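SusD homolog (Bacteroides thetaiotaomicron VPI-5482, PDB 3IHV) probably binds glycans at the cell surface as an outer-membrane protein of the SusD type. Local coordinates at residues 136-141 with 160-165; 53-58 with 301-306; 75-80 with 517-522. All coordinates share one frame; numbering follows the deposited sequence.

Interaction 1: residues 136-141 with 160-165; sequences GNVVLM and EKVYEY
Leu-140 reaches from the loop after helix 107-135 onto helix 159-176, in the mainly helical N-terminal region of this SusD-type fold, and its side chain makes the larger share of the loop's side of the contact. Its CB is directed at the helix, and CG, anti to the carbonyl carbon (chi1 -77°), comes to 4.0 Å from CG2 of Val-162, the two side chains sliding past each other in opposite directions. Beyond CG the branches part. CD1 sits 4.0 Å from the backbone O of Lys-161, while CD2 lies 3.9 Å from CG of Tyr-165 and equally near its CB, approaching the ring obliquely. Further back in the loop, CG2 of Val-138 meets the same Val-162 CG2 at 3.9 Å, the two valines crossing at about a right angle. Val-132 of helix 107-135 touches Val-162 as well. An alanine in place of Leu-140 would probably leave Val-162 CG2 and Tyr-165 CG without their leucine neighbour and open a gap there. One water donates to the O of Met-141 (a selenomethionine) and accepts from OH of Tyr-165, 2.8 Å from each. Between the two segments the link is therefore aliphatic and aromatic packing, with one water bridge and no direct hydrogen bond.

Interaction 2: residues 53-58 with 301-306; sequences QVEGSG and NVKVVH
Gln-53, Lys-303 and Glu-55 carry this contact, in which strands 52-54 and 302-304 pair as a short antiparallel two-stranded sheet. Gln-53 and Lys-303 form the hydrogen-bonded pair: Gln-53 N donates to Lys-303 O at 2.9 Å, and Lys-303 N returns a bond to Gln-53 O at 2.8 Å. Just past the strand, Glu-55 N donates to Asn-301 O at 2.8 Å, a more bent bond (138° at the hydrogen). The same Asn-301 O receives a CA-H...O contact from Val-54. Lys-303, with CG anti to the carbonyl carbon (chi1 -59°) and its chain bent at chi2, folds over the neighbouring strand's end. Its CG lies 3.6 Å from CA of Glu-55, and its CE reaches 3.8 Å from Glu-55 CG, the two side chains running side by side in the same direction. Their charged ends do not meet: Glu-55 OE1 forms a salt bridge with Arg-63, while Lys-303 NZ donates to the backbone O of Asn-365 and of Ala-300. Gln-53 extends beyond CG, and its NE2 bonds both Asn-501 O and a water (3.1 Å) that donates to Val-304 O. Backbone bonds thus set the register, while the lysine and glutamate touch through their aliphatic parts and send their charges to separate partners.

Interaction 3: residues 75-80 with 517-522; sequences SEVQQT and PIPQRD. With EDO (1,2-ethanediol), chain J; EDO (1,2-ethanediol), chain I.
An extended Pro-Ile-Pro segment leading into helix 520-525 packs against the first turns of helix 75-101, with Pro-519 at the N-cap position and against Gln-78. Pro-519 CG lies 3.7 Å from CA of Gln-78, and Pro-519 CB is 3.8 Å from Gln-78 CB, the two side chains crossing at about a right angle. Val-77, the residue before, sends its CG1, anti to the backbone N (chi1 176°), to 3.8 Å from Pro-517 O; the same methyl touches the CG atoms of both prolines more loosely. Trp-81 of helix 75-101 also packs on Pro-519 and Asp-522. Gln-78 is modelled in two conformers; in one of them its chain bends at chi2 and CG rests 3.9 Å from Asp-522 OD2, a less certain contact. Asp-522 OD1 has a salt bridge from Arg-521 NH1 (3.2 Å) and, in this crystal, a hydrogen bond from O1 of an ethanediol (2.6 Å); a second ethanediol adds a weak one, both molecules probably coming from the crystallisation liquor. The two carboxylate oxygens therefore fare differently: OD1 has these partners, whereas OD2 is buried by the contact without a polar partner, and the link between the segments themselves is van der Waals contact.

How the interactions relate
Interactions 1 and 3 are neighbours, their centres about 17 Å apart, and they touch where Asn-137 O packs on CD1 of Ile-518 at 3.4 Å. Helix 75-101 serves both: its start forms one side of interaction 3, and its Trp-81 and Tyr-85 pack on Val-138 in interaction 1. Interaction 2 lies apart, its centre about 34 Å from that of interaction 1 and 24 Å from that of interaction 3. Along the chain, interaction 1 closes a short loop nested inside those of the other two, which cross each other. Interactions 2 and 3 each join the N-terminal part to SusD-family sequence more than 240 residues on, strand 52-54 and helix 75-101 being consecutive elements, so the two family regions are joined at both of these contacts, among others.

Interaction 1: residues 136-141 with 160-165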
# COMPACT_ATOMS: atom_id res chain seq x y z
N GLY A 136 -13.89 -1.78 9.09
CA GLY A 136 -14.37 -2.81 10.02
C GLY A 136 -15.74 -3.40 9.82
O GLY A 136 -15.90 -4.61 9.81
N ASN A 137 -16.75 -2.54 9.73
CA ASN A 137 -18.16 -2.91 9.70
C ASN A 137 -18.80 -2.26 8.48
O ASN A 137 -19.26 -1.12 8.54
CB ASN A 137 -18.75 -2.40 10.99
CG ASN A 137 -18.11 -3.07 12.17
OD1 ASN A 137 -18.35 -4.25 12.39
ND2 ASN A 137 -17.22 -2.36 12.89
N VAL A 138 -18.86 -3.03 7.39
CA VAL A 138 -19.20 -2.47 6.11
C VAL A 138 -20.37 -3.25 5.48
O VAL A 138 -20.75 -4.34 5.95
CB VAL A 138 -17.96 -2.41 5.20
CG1 VAL A 138 -16.76 -1.55 5.89
CG2 VAL A 138 -17.54 -3.81 4.72
N VAL A 139 -20.94 -2.64 4.46
CA VAL A 139 -22.04 -3.23 3.71
C VAL A 139 -21.52 -4.08 2.56
O VAL A 139 -20.65 -3.64 1.77
CB VAL A 139 -22.98 -2.14 3.10
CG1 VAL A 139 -24.14 -2.80 2.35
CG2 VAL A 139 -23.51 -1.21 4.14
N LEU A 140 -22.07 -5.29 2.46
CA LEU A 140 -21.86 -6.13 1.28
C LEU A 140 -22.87 -5.66 0.24
O LEU A 140 -24.05 -6.03 0.30
CB LEU A 140 -22.06 -7.61 1.58
CG LEU A 140 -20.93 -8.31 2.32
CD1 LEU A 140 -21.28 -9.72 2.79
CD2 LEU A 140 -19.70 -8.32 1.41
N MSE A 141 -22.40 -4.84 -0.71
CA MSE A 141 -23.20 -4.28 -1.79
C MSE A 141 -23.02 -5.21 -2.98
O MSE A 141 -22.16 -4.99 -3.85
CB MSE A 141 -22.73 -2.86 -2.10
CG MSE A 141 -23.68 -2.04 -2.86
SE MSE A 141 -25.26 -1.52 -1.81
CE MSE A 141 -24.47 -0.31 -0.59
N GLU A 160 -16.42 -11.21 9.23
CA GLU A 160 -16.18 -12.58 8.81
C GLU A 160 -16.88 -12.88 7.49
O GLU A 160 -16.32 -13.57 6.64
CB GLU A 160 -16.75 -13.58 9.83
CG GLU A 160 -16.05 -13.64 11.11
CD GLU A 160 -16.55 -12.66 12.18
OE1 GLU A 160 -17.26 -11.70 11.84
OE2 GLU A 160 -16.19 -12.89 13.37
N LYS A 161 -18.08 -12.33 7.32
CA LYS A 161 -18.83 -12.53 6.09
C LYS A 161 -18.22 -11.72 4.96
O LYS A 161 -18.24 -12.18 3.84
CB LYS A 161 -20.31 -12.17 6.25
CG LYS A 161 -21.07 -13.05 7.22
CD LYS A 161 -20.88 -14.56 6.98
CE LYS A 161 -21.43 -15.05 5.64
NZ LYS A 161 -21.07 -16.52 5.43
N VAL A 162 -17.69 -10.52 5.23
CA VAL A 162 -17.03 -9.76 4.18
C VAL A 162 -15.74 -10.51 3.77
O VAL A 162 -15.43 -10.61 2.57
CB VAL A 162 -16.76 -8.33 4.62
CG1 VAL A 162 -16.05 -7.55 3.52
CG2 VAL A 162 -18.09 -7.64 5.02
N TYR A 163 -15.01 -11.06 4.75
CA TYR A 163 -13.81 -11.83 4.44
C TYR A 163 -14.15 -13.05 3.58
O TYR A 163 -13.43 -13.39 2.64
CB TYR A 163 -12.98 -12.23 5.68
CG TYR A 163 -11.96 -11.17 6.09
CD1 TYR A 163 -10.82 -10.96 5.30
CD2 TYR A 163 -12.12 -10.36 7.22
CE1 TYR A 163 -9.91 -10.01 5.61
CE2 TYR A 163 -11.18 -9.44 7.57
CZ TYR A 163 -10.06 -9.25 6.76
OH TYR A 163 -9.11 -8.29 7.01
N GLU A 164 -15.21 -13.75 3.91
CA GLU A 164 -15.61 -14.88 3.10
C GLU A 164 -15.93 -14.48 1.65
O GLU A 164 -15.61 -15.20 0.70
CB GLU A 164 -16.79 -15.55 3.81
CG GLU A 164 -17.38 -16.70 3.11
CD GLU A 164 -18.43 -17.38 3.96
OE1 GLU A 164 -19.30 -18.07 3.39
OE2 GLU A 164 -18.38 -17.17 5.20
N TYR A 165 -16.55 -13.32 1.48
CA TYR A 165 -16.87 -12.80 0.15
C TYR A 165 -15.58 -12.46 -0.61
O TYR A 165 -15.42 -12.86 -1.77
CB TYR A 165 -17.76 -11.58 0.31
CG TYR A 165 -18.38 -11.10 -0.96
CD1 TYR A 165 -19.58 -11.64 -1.41
CD2 TYR A 165 -17.79 -10.12 -1.70
CE1 TYR A 165 -20.15 -11.20 -2.60
CE2 TYR A 165 -18.36 -9.67 -2.86
CZ TYR A 165 -19.53 -10.19 -3.30
OH TYR A 165 -20.07 -9.70 -4.46
O HOH W 1 -20.20 -6.93 -4.38

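Interaction 2: residues 53-58 with 301-306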
# COMPACT_ATOMS: atom_id res chain seq x y z
N GLN A 53 5.56 9.75 9.75
CA GLN A 53 4.55 10.67 10.23
C GLN A 53 4.46 11.83 9.28
O GLN A 53 5.37 12.08 8.45
CB GLN A 53 4.91 11.18 11.65
CG GLN A 53 6.23 11.98 11.74
CD GLN A 53 6.47 12.60 13.11
OE1 GLN A 53 5.53 12.90 13.83
NE2 GLN A 53 7.74 12.85 13.44
N VAL A 54 3.39 12.59 9.42
CA VAL A 54 3.25 13.78 8.61
C VAL A 54 4.22 14.89 9.12
O VAL A 54 4.57 14.92 10.28
CB VAL A 54 1.81 14.28 8.61
CG1 VAL A 54 1.42 14.93 9.99
CG2 VAL A 54 1.61 15.27 7.48
N GLU A 55 4.63 15.77 8.22
CA GLU A 55 5.48 16.90 8.53
C GLU A 55 4.85 17.82 9.59
O GLU A 55 3.63 17.94 9.67
CB GLU A 55 5.70 17.74 7.25
CG GLU A 55 6.62 18.94 7.37
CD GLU A 55 5.99 20.19 7.98
OE1 GLU A 55 4.74 20.37 7.97
OE2 GLU A 55 6.81 21.00 8.47
N GLY A 56 5.72 18.49 10.34
CA GLY A 56 5.29 19.54 11.29
C GLY A 56 5.18 19.09 12.73
O GLY A 56 5.36 17.91 13.04
N SER A 57 4.89 20.03 13.62
CA SER A 57 4.80 19.67 15.04
C SER A 57 3.40 19.47 15.55
O SER A 57 3.24 18.93 16.68
CB SER A 57 5.46 20.77 15.89
OG SER A 57 4.83 22.01 15.66
N GLY A 58 2.41 19.93 14.78
CA GLY A 58 1.02 19.92 15.17
C GLY A 58 0.06 19.17 14.22
O GLY A 58 0.50 18.33 13.44
N ASN A 301 5.87 15.77 2.30
CA ASN A 301 5.27 15.88 3.61
C ASN A 301 5.31 14.60 4.46
O ASN A 301 4.90 14.61 5.65
CB ASN A 301 3.81 16.37 3.47
CG ASN A 301 3.74 17.77 2.96
OD1 ASN A 301 4.53 18.61 3.36
ND2 ASN A 301 2.74 18.06 2.12
N VAL A 302 5.79 13.50 3.88
CA VAL A 302 5.95 12.26 4.64
C VAL A 302 7.36 12.31 5.23
O VAL A 302 8.36 12.35 4.49
CB VAL A 302 5.80 11.00 3.76
CG1 VAL A 302 6.18 9.75 4.61
CG2 VAL A 302 4.33 10.93 3.19
N LYS A 303 7.43 12.33 6.55
CA LYS A 303 8.68 12.43 7.24
C LYS A 303 8.98 11.13 7.96
O LYS A 303 8.07 10.42 8.38
CB LYS A 303 8.64 13.61 8.24
CG LYS A 303 8.36 14.94 7.61
CD LYS A 303 9.33 15.22 6.44
CE LYS A 303 9.30 16.68 6.01
NZ LYS A 303 10.24 16.85 4.83
N VAL A 304 10.26 10.81 8.07
CA VAL A 304 10.69 9.56 8.67
C VAL A 304 10.94 9.72 10.16
O VAL A 304 11.64 10.65 10.59
CB VAL A 304 11.99 9.01 8.01
CG1 VAL A 304 12.44 7.68 8.68
CG2 VAL A 304 11.80 8.86 6.49
N VAL A 305 10.39 8.81 10.96
CA VAL A 305 10.59 8.86 12.41
C VAL A 305 12.06 8.58 12.69
O VAL A 305 12.58 7.53 12.29
CB VAL A 305 9.63 7.92 13.13
CG1 VAL A 305 9.93 7.86 14.65
CG2 VAL A 305 8.13 8.36 12.88
N HIS A 306 12.76 9.47 13.39
CA HIS A 306 14.21 9.31 13.49
C HIS A 306 14.70 8.07 14.25
O HIS A 306 15.74 7.52 13.93
CB HIS A 306 14.94 10.55 13.98
CG HIS A 306 16.36 10.56 13.55
ND1 HIS A 306 16.71 10.67 12.22
CD2 HIS A 306 17.52 10.39 14.23
CE1 HIS A 306 18.03 10.63 12.12
NE2 HIS A 306 18.54 10.46 13.33
O HOH W 2 10.21 12.86 11.62

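Interaction 3: residues 75-80 with 517-522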
# COMPACT_ATOMS: atom_id res chain seq x y z
N SER A 75 -13.84 14.87 5.33
CA SER A 75 -14.19 14.69 3.93
C SER A 75 -13.46 13.56 3.23
O SER A 75 -14.06 12.79 2.48
CB SER A 75 -13.94 16.00 3.16
OG SER A 75 -14.90 16.98 3.53
N GLU A 76 -12.16 13.48 3.46
CA GLU A 76 -11.35 12.49 2.78
C GLU A 76 -11.79 11.06 3.07
O GLU A 76 -11.74 10.20 2.18
CB GLU A 76 -9.86 12.63 3.14
CG GLU A 76 -9.21 13.95 2.70
CD GLU A 76 -9.43 15.13 3.65
OE1 GLU A 76 -10.26 15.04 4.59
OE2 GLU A 76 -8.75 16.16 3.42
N VAL A 77 -12.23 10.82 4.30
CA VAL A 77 -12.70 9.53 4.73
C VAL A 77 -13.96 9.17 3.93
O VAL A 77 -14.04 8.07 3.38
CB VAL A 77 -12.96 9.51 6.22
CG1 VAL A 77 -13.55 8.15 6.63
CG2 VAL A 77 -11.63 9.81 7.00
N GLN A 78 -14.92 10.09 3.86
CA GLN A 78 -16.11 9.86 3.06
C GLN A 78 -15.76 9.63 1.59
O GLN A 78 -16.36 8.77 0.92
CB GLN A 78 -17.11 11.01 3.20
CG GLN A 78 -18.48 10.75 2.52
CD GLN A 78 -18.50 11.03 1.02
OE1 GLN A 78 -19.35 10.50 0.28
NE2 GLN A 78 -17.60 11.87 0.57
N GLN A 79 -14.79 10.35 1.07
CA GLN A 79 -14.43 10.19 -0.34
C GLN A 79 -13.87 8.80 -0.67
O GLN A 79 -14.16 8.23 -1.73
CB GLN A 79 -13.43 11.27 -0.74
CG GLN A 79 -14.06 12.67 -0.79
CD GLN A 79 -13.04 13.78 -0.98
OE1 GLN A 79 -11.86 13.63 -0.70
NE2 GLN A 79 -13.51 14.94 -1.45
N THR A 80 -13.06 8.25 0.24
CA THR A 80 -12.51 6.91 0.04
C THR A 80 -13.60 5.86 0.16
O THR A 80 -13.67 4.93 -0.66
CB THR A 80 -11.33 6.64 0.95
OG1 THR A 80 -10.25 7.50 0.59
CG2 THR A 80 -10.88 5.20 0.83
N PRO A 517 -13.69 5.97 11.10
CA PRO A 517 -15.11 5.99 11.37
C PRO A 517 -15.90 5.68 10.11
O PRO A 517 -15.42 5.90 9.00
CB PRO A 517 -15.37 7.46 11.74
CG PRO A 517 -14.32 8.24 10.91
CD PRO A 517 -13.12 7.31 10.94
N ILE A 518 -17.13 5.22 10.29
CA ILE A 518 -18.05 5.10 9.17
C ILE A 518 -18.34 6.58 8.87
O ILE A 518 -18.57 7.34 9.79
CB ILE A 518 -19.35 4.41 9.59
CG1 ILE A 518 -19.05 3.02 10.17
CG2 ILE A 518 -20.31 4.36 8.40
CD1 ILE A 518 -18.23 2.07 9.31
N PRO A 519 -18.25 7.01 7.60
CA PRO A 519 -18.46 8.45 7.35
C PRO A 519 -19.79 8.97 7.89
O PRO A 519 -20.83 8.32 7.78
CB PRO A 519 -18.39 8.57 5.83
CG PRO A 519 -17.61 7.38 5.37
CD PRO A 519 -17.94 6.28 6.36
N GLN A 520 -19.74 10.15 8.48
CA GLN A 520 -20.95 10.71 9.07
C GLN A 520 -22.08 10.84 8.06
O GLN A 520 -23.22 10.61 8.39
CB GLN A 520 -20.66 12.08 9.68
CG GLN A 520 -21.81 12.58 10.54
CD GLN A 520 -22.06 11.67 11.73
OE1 GLN A 520 -21.13 11.29 12.43
NE2 GLN A 520 -23.34 11.33 11.97
N ARG A 521 -21.75 11.24 6.83
CA ARG A 521 -22.77 11.37 5.79
C ARG A 521 -23.54 10.08 5.62
O ARG A 521 -24.74 10.09 5.48
CB ARG A 521 -22.14 11.74 4.45
CG ARG A 521 -23.19 11.84 3.30
CD ARG A 521 -22.55 11.83 1.89
NE ARG A 521 -23.53 11.51 0.82
CZ ARG A 521 -23.75 10.29 0.29
NH1 ARG A 521 -23.10 9.19 0.67
NH2 ARG A 521 -24.67 10.18 -0.67
N ASP A 522 -22.82 8.95 5.62
CA ASP A 522 -23.45 7.64 5.47
C ASP A 522 -24.20 7.20 6.71
O ASP A 522 -25.28 6.63 6.62
CB ASP A 522 -22.43 6.62 4.98
CG ASP A 522 -21.80 7.05 3.67
OD1 ASP A 522 -22.40 6.77 2.62
OD2 ASP A 522 -20.81 7.78 3.67
C1 EDO J . -25.77 5.97 1.82
O1 EDO J . -24.51 5.32 2.07
C2 EDO J . -25.90 6.31 0.36
O2 EDO J . -25.56 5.17 -0.42
C1 EDO I . -23.36 2.49 0.75
O1 EDO I . -22.60 3.30 -0.12
C2 EDO I . -22.61 2.31 2.04
O2 EDO I . -22.92 3.38 2.95